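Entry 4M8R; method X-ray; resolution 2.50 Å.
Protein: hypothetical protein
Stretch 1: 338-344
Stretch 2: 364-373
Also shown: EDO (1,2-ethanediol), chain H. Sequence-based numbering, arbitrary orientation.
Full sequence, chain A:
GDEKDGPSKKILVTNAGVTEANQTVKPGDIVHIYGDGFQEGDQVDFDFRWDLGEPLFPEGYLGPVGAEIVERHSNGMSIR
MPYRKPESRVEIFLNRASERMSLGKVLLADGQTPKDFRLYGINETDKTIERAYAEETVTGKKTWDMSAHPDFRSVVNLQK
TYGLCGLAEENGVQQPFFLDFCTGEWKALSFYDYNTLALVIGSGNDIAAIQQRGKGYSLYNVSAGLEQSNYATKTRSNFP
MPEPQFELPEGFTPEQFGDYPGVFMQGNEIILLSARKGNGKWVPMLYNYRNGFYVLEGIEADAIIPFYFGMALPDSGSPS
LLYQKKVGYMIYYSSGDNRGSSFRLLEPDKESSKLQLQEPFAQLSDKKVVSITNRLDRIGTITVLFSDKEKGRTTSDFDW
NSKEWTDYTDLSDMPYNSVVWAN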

# COMPACT_ATOMS: atom_id res chain seq x y z
N ASN A 338 3.53 26.47 -40.20
CA ASN A 338 3.76 25.52 -39.11
C ASN A 338 4.46 24.24 -39.60
O ASN A 338 4.17 23.15 -39.10
CB ASN A 338 2.45 25.17 -38.39
CG ASN A 338 1.87 26.35 -37.63
OD1 ASN A 338 2.60 27.17 -37.07
ND2 ASN A 338 0.54 26.43 -37.58
N ARG A 339 5.38 24.38 -40.55
CA ARG A 339 6.16 23.24 -41.03
C ARG A 339 6.75 22.49 -39.83
O ARG A 339 7.24 23.11 -38.88
CB ARG A 339 7.29 23.71 -41.98
N GLY A 340 6.63 21.16 -39.84
CA GLY A 340 7.21 20.32 -38.80
C GLY A 340 6.22 19.81 -37.76
O GLY A 340 5.01 19.85 -37.97
N SER A 341 6.76 19.33 -36.64
CA SER A 341 5.99 18.65 -35.61
C SER A 341 5.73 19.55 -34.40
O SER A 341 6.67 20.01 -33.75
CB SER A 341 6.75 17.40 -35.16
OG SER A 341 6.97 16.52 -36.25
N SER A 342 4.45 19.77 -34.08
CA SER A 342 4.05 20.55 -32.91
C SER A 342 3.40 19.67 -31.85
O SER A 342 2.57 18.82 -32.16
CB SER A 342 3.05 21.65 -33.31
OG SER A 342 3.70 22.65 -34.06
N PHE A 343 3.78 19.88 -30.59
CA PHE A 343 3.20 19.15 -29.47
C PHE A 343 2.30 20.09 -28.67
O PHE A 343 2.78 21.07 -28.10
CB PHE A 343 4.29 18.58 -28.57
CG PHE A 343 5.18 17.59 -29.27
CD1 PHE A 343 6.21 18.02 -30.09
CD2 PHE A 343 4.99 16.22 -29.10
CE1 PHE A 343 7.04 17.11 -30.73
CE2 PHE A 343 5.81 15.31 -29.73
CZ PHE A 343 6.84 15.75 -30.55
N ARG A 344 1.01 19.78 -28.65
CA ARG A 344 -0.00 20.66 -28.07
C ARG A 344 -0.91 19.87 -27.12
O ARG A 344 -1.49 18.85 -27.51
CB ARG A 344 -0.82 21.30 -29.19
CG ARG A 344 0.02 22.16 -30.12
CD ARG A 344 -0.73 22.57 -31.38
NE ARG A 344 -1.73 23.61 -31.04
CZ ARG A 344 -2.57 24.17 -31.90
NH1 ARG A 344 -2.60 23.79 -33.17
NH2 ARG A 344 -3.41 25.11 -31.46
C1 EDO H . 1.54 7.76 -27.04
O1 EDO H . 1.63 6.47 -27.64
C2 EDO H . 2.30 7.74 -25.72
O2 EDO H . 2.35 9.04 -25.12
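Stretch 2, residues 364-373: LSDKKVVSIT

Stretch 2 begins as a neighbour of strand 340-344, turns, and then crosses it. At the start, L364 pairs with S341 in an antiparallel bridge: S341 N donates to L364 O at 3.0 Å (160° at the hydrogen), L364 N donates to S341 O at 2.9 Å (162°), and the CA atoms lie 5.2 Å apart. A type II turn from L364 to K367 then redirects the chain into strand 368-373, whose N-to-C direction makes 67° with that of strand 340-344, with a closest axial approach of 6.1 Å.

S341, which has the largest covered area, fastens both parts. Besides its backbone pair, its hydroxyl, in the m rotamer, donates to the turn, OG to K367 O at 2.8 Å, and accepts from the second strand, V369 N to S341 OG at 3.1 Å (148°).

F343 supplies the apolar contact. Its CB leaves sideways, but the ring end comes nearer: CZ lies 3.6 Å from V369 CG2, CE2 4.0 Å from I372 CD1, and CE1 4.4 Å from L364 CD1. L364 thus joins the bridge to this cluster.

Beside the bridge, G340 CA approaches L364 O to 3.4 Å. At phi/psi 102/-164, an ideal CB here would fall 2.2 Å from L364 O, so the close packing depends on glycine.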

# COMPACT_ATOMS: atom_id res chain seq x y z
N LEU A 364 9.14 21.43 -33.54
CA LEU A 364 10.35 21.05 -34.25
C LEU A 364 10.17 21.19 -35.75
O LEU A 364 9.58 20.32 -36.40
CB LEU A 364 10.73 19.61 -33.90
CG LEU A 364 11.10 19.42 -32.43
CD1 LEU A 364 11.14 17.95 -32.10
CD2 LEU A 364 12.42 20.09 -32.10
N SER A 365 10.67 22.30 -36.30
CA SER A 365 10.58 22.57 -37.74
C SER A 365 11.50 21.65 -38.53
O SER A 365 12.61 21.34 -38.09
CB SER A 365 10.95 24.03 -38.02
OG SER A 365 10.18 24.91 -37.23
N ASP A 366 11.04 21.21 -39.70
CA ASP A 366 11.82 20.34 -40.58
C ASP A 366 12.17 18.99 -39.93
O ASP A 366 13.23 18.43 -40.19
CB ASP A 366 13.09 21.06 -41.05
N LYS A 367 11.28 18.49 -39.06
CA LYS A 367 11.41 17.15 -38.48
C LYS A 367 10.04 16.52 -38.33
O LYS A 367 9.11 17.18 -37.87
CB LYS A 367 12.12 17.19 -37.13
CG LYS A 367 13.56 17.65 -37.23
CD LYS A 367 14.38 17.36 -35.98
CE LYS A 367 15.78 17.94 -36.13
NZ LYS A 367 16.69 17.55 -35.02
N LYS A 368 9.91 15.26 -38.74
CA LYS A 368 8.64 14.55 -38.70
C LYS A 368 8.66 13.45 -37.63
O LYS A 368 9.46 12.52 -37.70
CB LYS A 368 8.33 13.93 -40.06
CG LYS A 368 6.94 13.31 -40.15
CD LYS A 368 6.65 12.74 -41.53
CE LYS A 368 5.30 12.05 -41.56
NZ LYS A 368 5.10 11.26 -42.80
N VAL A 369 7.76 13.57 -36.65
CA VAL A 369 7.62 12.55 -35.61
C VAL A 369 6.88 11.36 -36.18
O VAL A 369 5.80 11.52 -36.75
CB VAL A 369 6.81 13.09 -34.41
CG1 VAL A 369 6.57 11.98 -33.38
CG2 VAL A 369 7.53 14.26 -33.75
N VAL A 370 7.45 10.16 -36.03
CA VAL A 370 6.83 8.92 -36.53
C VAL A 370 6.46 7.91 -35.44
O VAL A 370 5.74 6.95 -35.70
CB VAL A 370 7.71 8.21 -37.58
CG1 VAL A 370 7.72 9.01 -38.88
CG2 VAL A 370 9.12 7.99 -37.05
N SER A 371 6.97 8.13 -34.23
CA SER A 371 6.60 7.30 -33.10
C SER A 371 6.77 8.09 -31.80
O SER A 371 7.67 8.91 -31.68
CB SER A 371 7.46 6.04 -33.05
OG SER A 371 6.88 5.06 -32.20
N ILE A 372 5.87 7.83 -30.85
CA ILE A 372 5.97 8.38 -29.50
C ILE A 372 5.71 7.25 -28.51
O ILE A 372 4.82 6.43 -28.72
CB ILE A 372 4.94 9.51 -29.25
CG1 ILE A 372 5.05 10.59 -30.32
CG2 ILE A 372 5.14 10.12 -27.86
CD1 ILE A 372 4.10 11.75 -30.12
N THR A 373 6.47 7.22 -27.43
CA THR A 373 6.30 6.19 -26.41
C THR A 373 6.88 6.66 -25.07
O THR A 373 7.60 7.66 -25.03
CB THR A 373 6.92 4.86 -26.87
OG1 THR A 373 6.67 3.83 -25.90
CG2 THR A 373 8.43 5.01 -27.12